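Local atomic coordinates of PKS (Streptomyces albus, PDB entry 4OQJ), a protein that probably condenses acyl units, as a ketosynthase of an AT-less type I polyketide synthase that makes the antibiotic oxazolomycin. Residues A498-R507 with H684-P695; E549-A560 with R590-Q601. All coordinates share one frame; numbering follows the deposited sequence.

Contact 1 (A498-R507 with H684-P695)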
loop_
_atom_site.group_PDB
_atom_site.type_symbol
_atom_site.label_atom_id
_atom_site.label_comp_id
_atom_site.label_asym_id
_atom_site.label_seq_id
_atom_site.Cartn_x
_atom_site.Cartn_y
_atom_site.Cartn_z
ATOM N N ALA A 498 -35.949 3.575 -7.908
ATOM C CA ALA A 498 -34.591 3.467 -7.385
ATOM C C ALA A 498 -34.495 2.314 -6.396
ATOM O O ALA A 498 -33.491 1.592 -6.365
ATOM C CB ALA A 498 -34.178 4.777 -6.723
ATOM N N VAL A 499 -35.542 2.139 -5.593
ATOM C CA VAL A 499 -35.581 1.046 -4.633
ATOM C C VAL A 499 -35.542 -0.290 -5.382
ATOM O O VAL A 499 -34.768 -1.187 -5.025
ATOM C CB VAL A 499 -36.826 1.125 -3.743
ATOM C CG1 VAL A 499 -36.984 -0.130 -2.907
ATOM C CG2 VAL A 499 -36.748 2.339 -2.828
ATOM N N ALA A 500 -36.355 -0.406 -6.433
ATOM C CA ALA A 500 -36.434 -1.642 -7.211
ATOM C C ALA A 500 -35.116 -1.933 -7.891
ATOM O O ALA A 500 -34.655 -3.066 -7.874
ATOM C CB ALA A 500 -37.549 -1.564 -8.252
ATOM N N GLN A 501 -34.520 -0.909 -8.494
ATOM C CA GLN A 501 -33.261 -1.069 -9.215
ATOM C C GLN A 501 -32.132 -1.470 -8.278
ATOM O O GLN A 501 -31.355 -2.389 -8.565
ATOM C CB GLN A 501 -32.888 0.226 -9.935
ATOM C CG GLN A 501 -33.800 0.577 -11.122
ATOM C CD GLN A 501 -33.637 2.026 -11.583
ATOM O OE1 GLN A 501 -33.160 2.884 -10.832
ATOM N NE2 GLN A 501 -34.021 2.299 -12.823
ATOM N N THR A 502 -32.039 -0.773 -7.155
ATOM C CA THR A 502 -30.970 -1.033 -6.198
ATOM C C THR A 502 -31.069 -2.472 -5.696
ATOM O O THR A 502 -30.077 -3.180 -5.608
ATOM C CB THR A 502 -31.036 -0.067 -5.029
ATOM O OG1 THR A 502 -30.916 1.269 -5.530
ATOM C CG2 THR A 502 -29.918 -0.346 -4.014
ATOM N N LEU A 503 -32.285 -2.905 -5.395
ATOM C CA LEU A 503 -32.499 -4.244 -4.868
ATOM C C LEU A 503 -32.160 -5.328 -5.896
ATOM O O LEU A 503 -31.646 -6.383 -5.533
ATOM C CB LEU A 503 -33.940 -4.393 -4.410
ATOM C CG LEU A 503 -34.357 -3.678 -3.117
ATOM C CD1 LEU A 503 -35.867 -3.777 -2.952
ATOM C CD2 LEU A 503 -33.658 -4.264 -1.899
ATOM N N ALA A 504 -32.475 -5.069 -7.168
ATOM C CA ALA A 504 -32.289 -6.035 -8.240
ATOM C C ALA A 504 -30.838 -6.131 -8.684
ATOM O O ALA A 504 -30.356 -7.211 -9.010
ATOM C CB ALA A 504 -33.176 -5.665 -9.451
ATOM N N LEU A 505 -30.155 -4.986 -8.707
ATOM C CA LEU A 505 -28.809 -4.889 -9.267
ATOM C C LEU A 505 -27.724 -4.859 -8.205
ATOM O O LEU A 505 -26.571 -5.175 -8.485
ATOM C CB LEU A 505 -28.688 -3.632 -10.124
ATOM C CG LEU A 505 -29.591 -3.557 -11.360
ATOM C CD1 LEU A 505 -29.623 -2.126 -11.852
ATOM C CD2 LEU A 505 -29.110 -4.499 -12.462
ATOM N N GLY A 506 -28.098 -4.512 -6.983
ATOM C CA GLY A 506 -27.124 -4.134 -5.968
ATOM C C GLY A 506 -27.116 -5.012 -4.741
ATOM O O GLY A 506 -26.571 -4.624 -3.707
ATOM N N ARG A 507 -27.694 -6.206 -4.863
ATOM C CA ARG A 507 -27.780 -7.146 -3.745
ATOM C C ARG A 507 -27.349 -8.531 -4.207
ATOM O O ARG A 507 -27.667 -8.940 -5.319
ATOM C CB ARG A 507 -29.207 -7.181 -3.191
ATOM C CG ARG A 507 -29.620 -5.908 -2.469
ATOM C CD ARG A 507 -28.903 -5.814 -1.133
ATOM N NE ARG A 507 -29.228 -4.623 -0.348
ATOM C CZ ARG A 507 -28.733 -3.411 -0.582
ATOM N NH1 ARG A 507 -27.924 -3.203 -1.618
ATOM N NH2 ARG A 507 -29.056 -2.401 0.216
ATOM N N HIS A 684 -33.343 -3.742 -16.759
ATOM C CA HIS A 684 -33.372 -2.302 -16.450
ATOM C C HIS A 684 -32.687 -1.419 -17.509
ATOM O O HIS A 684 -32.599 -0.204 -17.335
ATOM C CB HIS A 684 -32.729 -2.059 -15.077
ATOM C CG HIS A 684 -33.577 -2.518 -13.933
ATOM N ND1 HIS A 684 -34.729 -1.859 -13.548
ATOM C CD2 HIS A 684 -33.470 -3.588 -13.110
ATOM C CE1 HIS A 684 -35.280 -2.495 -12.531
ATOM N NE2 HIS A 684 -34.536 -3.552 -12.248
ATOM N N GLN A 685 -32.219 -2.034 -18.596
ATOM C CA GLN A 685 -31.588 -1.333 -19.732
ATOM C C GLN A 685 -32.200 0.009 -20.131
ATOM O O GLN A 685 -31.522 1.038 -20.145
ATOM C CB GLN A 685 -31.648 -2.218 -20.976
ATOM C CG GLN A 685 -30.359 -2.848 -21.383
ATOM C CD GLN A 685 -30.558 -3.848 -22.512
ATOM O OE1 GLN A 685 -31.623 -3.898 -23.138
ATOM N NE2 GLN A 685 -29.536 -4.652 -22.774
ATOM N N GLY A 686 -33.480 -0.019 -20.491
ATOM C CA GLY A 686 -34.115 1.113 -21.140
ATOM C C GLY A 686 -34.344 2.346 -20.283
ATOM O O GLY A 686 -35.003 3.293 -20.728
ATOM N N GLU A 687 -33.807 2.343 -19.064
ATOM C CA GLU A 687 -34.044 3.433 -18.131
ATOM C C GLU A 687 -32.769 3.822 -17.394
ATOM O O GLU A 687 -31.847 3.019 -17.271
ATOM C CB GLU A 687 -35.143 3.053 -17.128
ATOM C CG GLU A 687 -34.973 1.686 -16.469
ATOM C CD GLU A 687 -36.141 1.331 -15.558
ATOM O OE1 GLU A 687 -37.039 2.184 -15.377
ATOM O OE2 GLU A 687 -36.164 0.200 -15.027
ATOM N N PRO A 688 -32.696 5.080 -16.936
ATOM C CA PRO A 688 -31.585 5.475 -16.073
ATOM C C PRO A 688 -31.711 4.830 -14.698
ATOM O O PRO A 688 -32.771 4.883 -14.079
ATOM C CB PRO A 688 -31.727 6.996 -15.988
ATOM C CG PRO A 688 -33.173 7.246 -16.209
ATOM C CD PRO A 688 -33.618 6.201 -17.190
ATOM N N VAL A 689 -30.632 4.207 -14.245
ATOM C CA VAL A 689 -30.594 3.564 -12.942
ATOM C C VAL A 689 -30.113 4.566 -11.889
ATOM O O VAL A 689 -29.187 5.329 -12.139
ATOM C CB VAL A 689 -29.664 2.336 -12.974
ATOM C CG1 VAL A 689 -29.467 1.764 -11.585
ATOM C CG2 VAL A 689 -30.218 1.285 -13.931
ATOM N N ARG A 690 -30.762 4.573 -10.728
ATOM C CA ARG A 690 -30.303 5.366 -9.594
ATOM C C ARG A 690 -30.132 4.465 -8.378
ATOM O O ARG A 690 -31.104 3.933 -7.855
ATOM C CB ARG A 690 -31.293 6.485 -9.277
ATOM C CG ARG A 690 -31.451 7.503 -10.376
ATOM C CD ARG A 690 -30.316 8.508 -10.378
ATOM N NE ARG A 690 -30.549 9.555 -11.368
ATOM C CZ ARG A 690 -30.285 9.433 -12.666
ATOM N NH1 ARG A 690 -30.541 10.441 -13.487
ATOM N NH2 ARG A 690 -29.767 8.307 -13.149
ATOM N N ARG A 691 -28.891 4.271 -7.948
ATOM C CA ARG A 691 -28.614 3.468 -6.762
ATOM C C ARG A 691 -28.764 4.302 -5.493
ATOM O O ARG A 691 -28.242 5.414 -5.417
ATOM C CB ARG A 691 -27.202 2.883 -6.839
ATOM C CG ARG A 691 -27.110 1.752 -7.811
ATOM C CD ARG A 691 -25.689 1.373 -8.064
ATOM N NE ARG A 691 -25.599 0.144 -8.835
ATOM C CZ ARG A 691 -25.752 0.072 -10.153
ATOM N NH1 ARG A 691 -26.028 1.159 -10.864
ATOM N NH2 ARG A 691 -25.638 -1.098 -10.754
ATOM N N VAL A 692 -29.461 3.766 -4.493
ATOM C CA VAL A 692 -29.711 4.524 -3.257
ATOM C C VAL A 692 -29.456 3.657 -2.031
ATOM O O VAL A 692 -29.613 2.429 -2.097
ATOM C CB VAL A 692 -31.155 5.069 -3.204
ATOM C CG1 VAL A 692 -31.416 6.011 -4.373
ATOM C CG2 VAL A 692 -32.181 3.922 -3.230
ATOM N N PRO A 693 -29.086 4.285 -0.902
ATOM C CA PRO A 693 -28.880 3.529 0.339
ATOM C C PRO A 693 -30.137 2.826 0.837
ATOM O O PRO A 693 -31.158 3.475 1.037
ATOM C CB PRO A 693 -28.436 4.607 1.341
ATOM C CG PRO A 693 -27.931 5.718 0.516
ATOM C CD PRO A 693 -28.762 5.712 -0.729
ATOM N N LEU A 694 -30.057 1.511 1.025
ATOM C CA LEU A 694 -31.141 0.737 1.620
ATOM C C LEU A 694 -30.525 -0.110 2.726
ATOM O O LEU A 694 -29.304 -0.177 2.818
ATOM C CB LEU A 694 -31.825 -0.141 0.583
ATOM C CG LEU A 694 -32.493 0.596 -0.576
ATOM C CD1 LEU A 694 -32.877 -0.379 -1.657
ATOM C CD2 LEU A 694 -33.719 1.339 -0.090
ATOM N N PRO A 695 -31.351 -0.749 3.573
ATOM C CA PRO A 695 -30.725 -1.506 4.665
ATOM C C PRO A 695 -29.810 -2.599 4.138
ATOM O O PRO A 695 -30.009 -3.066 3.018
ATOM C CB PRO A 695 -31.914 -2.095 5.420
ATOM C CG PRO A 695 -33.052 -1.119 5.142
ATOM C CD PRO A 695 -32.822 -0.670 3.720
HETATM O O HOH W 1 -24.554 -3.669 -9.339
HETATM O O HOH W 2 -28.402 0.268 -0.862
#

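Contact 2 (E549-A560 with R590-Q601)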
loop_
_atom_site.group_PDB
_atom_site.type_symbol
_atom_site.label_atom_id
_atom_site.label_comp_id
_atom_site.label_asym_id
_atom_site.label_seq_id
_atom_site.Cartn_x
_atom_site.Cartn_y
_atom_site.Cartn_z
ATOM N N GLU A 549 -46.592 -21.943 -18.901
ATOM C CA GLU A 549 -47.578 -22.696 -19.659
ATOM C C GLU A 549 -48.307 -21.805 -20.633
ATOM O O GLU A 549 -48.900 -20.796 -20.252
ATOM C CB GLU A 549 -48.579 -23.361 -18.724
ATOM C CG GLU A 549 -47.935 -24.324 -17.756
ATOM C CD GLU A 549 -48.867 -25.438 -17.330
ATOM O OE1 GLU A 549 -50.082 -25.348 -17.616
ATOM O OE2 GLU A 549 -48.380 -26.410 -16.712
ATOM N N LEU A 550 -48.243 -22.181 -21.900
ATOM C CA LEU A 550 -48.999 -21.500 -22.930
ATOM C C LEU A 550 -50.311 -22.242 -23.090
ATOM O O LEU A 550 -50.352 -23.350 -23.634
ATOM C CB LEU A 550 -48.218 -21.451 -24.241
ATOM C CG LEU A 550 -48.857 -20.624 -25.355
ATOM C CD1 LEU A 550 -47.776 -19.990 -26.200
ATOM C CD2 LEU A 550 -49.762 -21.498 -26.213
ATOM N N VAL A 551 -51.379 -21.630 -22.587
ATOM C CA VAL A 551 -52.671 -22.306 -22.502
ATOM C C VAL A 551 -53.581 -21.936 -23.645
ATOM O O VAL A 551 -53.324 -20.984 -24.375
ATOM C CB VAL A 551 -53.412 -21.970 -21.186
ATOM C CG1 VAL A 551 -52.665 -22.541 -19.994
ATOM C CG2 VAL A 551 -53.605 -20.453 -21.034
ATOM N N THR A 552 -54.650 -22.708 -23.799
ATOM C CA THR A 552 -55.789 -22.260 -24.579
ATOM C C THR A 552 -56.611 -21.352 -23.678
ATOM O O THR A 552 -56.373 -21.265 -22.469
ATOM C CB THR A 552 -56.664 -23.416 -25.081
ATOM O OG1 THR A 552 -56.926 -24.312 -23.994
ATOM C CG2 THR A 552 -55.978 -24.164 -26.214
ATOM N N GLY A 553 -57.591 -20.689 -24.267
ATOM C CA GLY A 553 -58.380 -19.713 -23.550
ATOM C C GLY A 553 -58.621 -18.574 -24.498
ATOM O O GLY A 553 -57.896 -18.423 -25.478
ATOM N N GLY A 554 -59.647 -17.782 -24.225
ATOM C CA GLY A 554 -59.956 -16.654 -25.073
ATOM C C GLY A 554 -58.834 -15.636 -25.058
ATOM O O GLY A 554 -57.953 -15.650 -24.180
ATOM N N GLY A 555 -58.864 -14.749 -26.045
ATOM C CA GLY A 555 -57.965 -13.616 -26.071
ATOM C C GLY A 555 -58.199 -12.729 -24.863
ATOM O O GLY A 555 -59.171 -12.889 -24.122
ATOM N N THR A 556 -57.295 -11.783 -24.665
ATOM C CA THR A 556 -57.368 -10.872 -23.538
ATOM C C THR A 556 -57.039 -9.464 -24.036
ATOM O O THR A 556 -55.932 -8.977 -23.798
ATOM C CB THR A 556 -56.389 -11.301 -22.451
ATOM O OG1 THR A 556 -55.051 -11.306 -22.993
ATOM C CG2 THR A 556 -56.762 -12.705 -21.938
ATOM N N PRO A 557 -57.990 -8.820 -24.741
ATOM C CA PRO A 557 -57.660 -7.614 -25.512
ATOM C C PRO A 557 -57.187 -6.446 -24.652
ATOM O O PRO A 557 -56.253 -5.757 -25.043
ATOM C CB PRO A 557 -58.978 -7.266 -26.215
ATOM C CG PRO A 557 -59.828 -8.500 -26.122
ATOM C CD PRO A 557 -59.413 -9.187 -24.876
ATOM N N GLU A 558 -57.815 -6.227 -23.503
ATOM C CA GLU A 558 -57.381 -5.165 -22.604
ATOM C C GLU A 558 -55.962 -5.429 -22.102
ATOM O O GLU A 558 -55.125 -4.518 -22.050
ATOM C CB GLU A 558 -58.345 -5.038 -21.422
ATOM C CG GLU A 558 -58.031 -3.874 -20.492
ATOM C CD GLU A 558 -58.810 -3.935 -19.191
ATOM O OE1 GLU A 558 -58.235 -3.579 -18.140
ATOM O OE2 GLU A 558 -59.996 -4.330 -19.221
ATOM N N HIS A 559 -55.693 -6.677 -21.736
ATOM C CA HIS A 559 -54.374 -7.055 -21.257
ATOM C C HIS A 559 -53.330 -6.920 -22.363
ATOM O O HIS A 559 -52.228 -6.421 -22.129
ATOM C CB HIS A 559 -54.368 -8.494 -20.734
ATOM C CG HIS A 559 -52.991 -9.015 -20.460
ATOM N ND1 HIS A 559 -52.170 -8.481 -19.492
ATOM C CD2 HIS A 559 -52.286 -10.009 -21.047
ATOM C CE1 HIS A 559 -51.016 -9.131 -19.487
ATOM N NE2 HIS A 559 -51.062 -10.060 -20.422
ATOM N N ALA A 560 -53.687 -7.381 -23.562
ATOM C CA ALA A 560 -52.778 -7.331 -24.702
ATOM C C ALA A 560 -52.422 -5.892 -25.029
ATOM O O ALA A 560 -51.256 -5.570 -25.208
ATOM C CB ALA A 560 -53.405 -8.014 -25.910
ATOM N N ARG A 590 -56.871 -6.655 -30.610
ATOM C CA ARG A 590 -58.303 -6.498 -30.404
ATOM C C ARG A 590 -58.983 -7.846 -30.316
ATOM O O ARG A 590 -60.145 -7.938 -29.914
ATOM C CB ARG A 590 -58.934 -5.700 -31.553
ATOM C CG ARG A 590 -58.723 -4.191 -31.465
ATOM C CD ARG A 590 -59.211 -3.441 -32.716
ATOM N NE ARG A 590 -59.157 -4.245 -33.943
ATOM C CZ ARG A 590 -58.781 -3.794 -35.142
ATOM N NH1 ARG A 590 -58.404 -2.530 -35.311
ATOM N NH2 ARG A 590 -58.775 -4.617 -36.183
ATOM N N GLY A 591 -58.259 -8.891 -30.701
ATOM C CA GLY A 591 -58.873 -10.188 -30.934
ATOM C C GLY A 591 -59.183 -10.996 -29.687
ATOM O O GLY A 591 -58.551 -10.836 -28.637
ATOM N N HIS A 592 -60.168 -11.878 -29.823
ATOM C CA HIS A 592 -60.554 -12.804 -28.764
ATOM C C HIS A 592 -60.261 -14.254 -29.136
ATOM O O HIS A 592 -60.431 -15.157 -28.314
ATOM C CB HIS A 592 -62.047 -12.671 -28.461
ATOM C CG HIS A 592 -62.419 -11.408 -27.754
ATOM N ND1 HIS A 592 -62.995 -10.334 -28.399
ATOM C CD2 HIS A 592 -62.323 -11.056 -26.448
ATOM C CE1 HIS A 592 -63.234 -9.376 -27.523
ATOM N NE2 HIS A 592 -62.835 -9.787 -26.332
ATOM N N GLY A 593 -59.858 -14.473 -30.384
ATOM C CA GLY A 593 -59.682 -15.812 -30.910
ATOM C C GLY A 593 -58.389 -16.458 -30.454
ATOM O O GLY A 593 -57.609 -15.835 -29.742
ATOM N N PRO A 594 -58.151 -17.712 -30.883
ATOM C CA PRO A 594 -56.958 -18.494 -30.531
ATOM C C PRO A 594 -55.656 -17.903 -31.082
ATOM O O PRO A 594 -54.599 -18.084 -30.477
ATOM C CB PRO A 594 -57.231 -19.868 -31.167
ATOM C CG PRO A 594 -58.668 -19.872 -31.555
ATOM C CD PRO A 594 -59.030 -18.446 -31.808
ATOM N N ASP A 595 -55.731 -17.228 -32.224
ATOM C CA ASP A 595 -54.559 -16.571 -32.795
ATOM C C ASP A 595 -54.107 -15.436 -31.876
ATOM O O ASP A 595 -52.911 -15.257 -31.631
ATOM C CB ASP A 595 -54.857 -16.055 -34.214
ATOM C CG ASP A 595 -56.053 -15.084 -34.272
ATOM O OD1 ASP A 595 -56.894 -15.066 -33.340
ATOM O OD2 ASP A 595 -56.160 -14.341 -35.277
ATOM N N ALA A 596 -55.073 -14.698 -31.340
ATOM C CA ALA A 596 -54.795 -13.573 -30.465
ATOM C C ALA A 596 -54.246 -14.051 -29.127
ATOM O O ALA A 596 -53.294 -13.486 -28.601
ATOM C CB ALA A 596 -56.052 -12.753 -30.262
ATOM N N ALA A 597 -54.846 -15.103 -28.582
ATOM C CA ALA A 597 -54.394 -15.653 -27.309
ATOM C C ALA A 597 -52.988 -16.216 -27.456
ATOM O O ALA A 597 -52.153 -16.035 -26.574
ATOM C CB ALA A 597 -55.352 -16.730 -26.813
ATOM N N PHE A 598 -52.718 -16.891 -28.570
ATOM C CA PHE A 598 -51.372 -17.380 -28.833
ATOM C C PHE A 598 -50.368 -16.227 -28.872
ATOM O O PHE A 598 -49.373 -16.242 -28.150
ATOM C CB PHE A 598 -51.306 -18.149 -30.153
ATOM C CG PHE A 598 -49.912 -18.536 -30.536
ATOM C CD1 PHE A 598 -49.314 -19.665 -29.991
ATOM C CD2 PHE A 598 -49.182 -17.759 -31.411
ATOM C CE1 PHE A 598 -48.020 -20.007 -30.324
ATOM C CE2 PHE A 598 -47.890 -18.102 -31.746
ATOM C CZ PHE A 598 -47.310 -19.228 -31.200
ATOM N N ALA A 599 -50.637 -15.236 -29.721
ATOM C CA ALA A 599 -49.728 -14.104 -29.926
ATOM C C ALA A 599 -49.307 -13.435 -28.615
ATOM O O ALA A 599 -48.120 -13.247 -28.375
ATOM C CB ALA A 599 -50.366 -13.080 -30.843
ATOM N N VAL A 600 -50.272 -13.085 -27.776
ATOM C CA VAL A 600 -49.974 -12.448 -26.498
ATOM C C VAL A 600 -49.079 -13.332 -25.636
ATOM O O VAL A 600 -48.133 -12.850 -25.025
ATOM C CB VAL A 600 -51.251 -12.125 -25.715
ATOM C CG1 VAL A 600 -50.915 -11.475 -24.364
ATOM C CG2 VAL A 600 -52.126 -11.196 -26.522
ATOM N N GLN A 601 -49.370 -14.630 -25.598
ATOM C CA GLN A 601 -48.597 -15.541 -24.767
ATOM C C GLN A 601 -47.198 -15.759 -25.341
ATOM O O GLN A 601 -46.231 -15.792 -24.589
ATOM C CB GLN A 601 -49.324 -16.883 -24.613
ATOM C CG GLN A 601 -50.537 -16.815 -23.692
ATOM C CD GLN A 601 -51.240 -18.157 -23.527
ATOM O OE1 GLN A 601 -50.989 -18.889 -22.573
ATOM N NE2 GLN A 601 -52.137 -18.467 -24.444
HETATM O O HOH W 3 -55.174 -11.900 -26.399
#

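Contact 1 (A498-R507 with H684-P695)
Gln501 and Thr502, on the helix, use their polar ends to hold the extended chain Pro688-Val692 against it. The Gln501 amide takes two backbone groups that flank Val689: OE1 accepts from Arg690 N at 2.9 Å in a nearly straight bond (168°), and NE2 donates to Pro688 O at 3.1 Å. Paired this way, as a peptide group of a neighbouring strand would be, the amide is held in its rotation. Thr502 OG1, turned beside the backbone N (chi1 -59°), accepts from Val692 N at 3.1 Å and donates a hydrogen bond to Ala498 O, one turn back, 2.7 Å away; Thr502 N reaches the same oxygen from the opposite face. Arg507 NH2 donates to Pro695 O at 3.0 Å and to a water that also accepts from Leu694 N, while NH1 is held by Gly506 O and Glu119 O.

Charge and aromatic contacts follow. Gln501 CA sits over one face of the His684 ring, with its CG against ND1, and the ring plane stands 81° from the amide. In the ring plane, ND1 donates to Glu687 OE2 at 2.9 Å on the anti side, while Glu687 OE1 forms a salt bridge with Arg465.

Apolar contacts fill in between. Leu694 and Thr502 meet tip to tip, CD1 3.8 Å from CG2, and the Leu694 side chain crosses Leu503 at about a right angle. Leu505 CD1 reaches Val689 CG1 end-on at 3.9 Å, and Ala498 CB rests on Val692 CG1.

Helix 496-505 thus has the chain after helix 680-684 along one flank, while Val499 and Leu503 pack on helix 474-490 and Ala500 on strand 465-471. The Arg691 side chain reaches beyond the helix, with NE bonded to Gly122 O and the guanidinium in a cation-pi contact with Tyr123, just past helix 105-121.

Contact 2 (E549-A560 with R590-Q601)
Gln601 grips Val551 with both ends of its amide, which makes this the tight side of the contact. OE1 accepts from Val551 N at 2.8 Å and NE2 donates to Val551 O at 2.8 Å, almost straight (171°) and in the amide plane, so that a side chain pairs with both polar groups of one residue. The other N-H of NE2 turns back to Ala597 O at 3.2 Å, one turn earlier on the helix; that oxygen receives the Gln601 backbone N from its opposite face. With three bonds the amide can hardly rotate. Its carbon chain, extended and beginning beside the backbone N (chi1 -73°), is crossed obliquely by Leu550, whose CD1 lies 3.8 Å from Gln601 CB and also touches the Phe598 ring.

Val600, on helix 594-610, forks between two residues at the start of helix 557-566. CG2 is pressed to 3.5 Å from Ala560 CB, tighter than usual for carbons, and CG1 leans on the His559 ring, whose ND1 is tied to Gly660 N.

The glycine loop between these buried ends is looser and open to solvent. Gly553 and Gly554 are poorly ordered and touch the other segment lightly, the carbonyls of both near Ala597 CB. Order returns at Gly555, whose N donates to His592 O at 2.8 Å; lacking a side chain, it lets the backbones come together. Beyond it, Pro557 CG sits 3.3 Å from His592 NE2, over one face of the ring of His592, an exposed residue that also meets a crystal neighbour.

Strand 547-549, a glycine-rich turn and a helix in succession recall the beginning of acyltransferase domains, consistent with a shrunken acyltransferase remnant in an AT-less synthase; the start of helix 594-610 packs against the turn.

In the fold
Along the chain the order is 498-507, 549-560, 590-601, 684-695, so both halves of contact 2 fall between those of contact 1. Their centres are 33 Å apart and their nearest atoms about 18 Å, without touching. Contact 1 lies about 14 Å from the centre of the chain, in the small domain with strand 465-471 and helix 474-490, and borders the ketosynthase body. Contact 2 is about 46 Å from that centre, in a peripheral helical lobe where short strands 547-549, 617-618 and 648-650 come together. The chain therefore leaves for the outer lobe and returns through helix 680-684 to contact 1, as the linker after the acyltransferase does in related synthases.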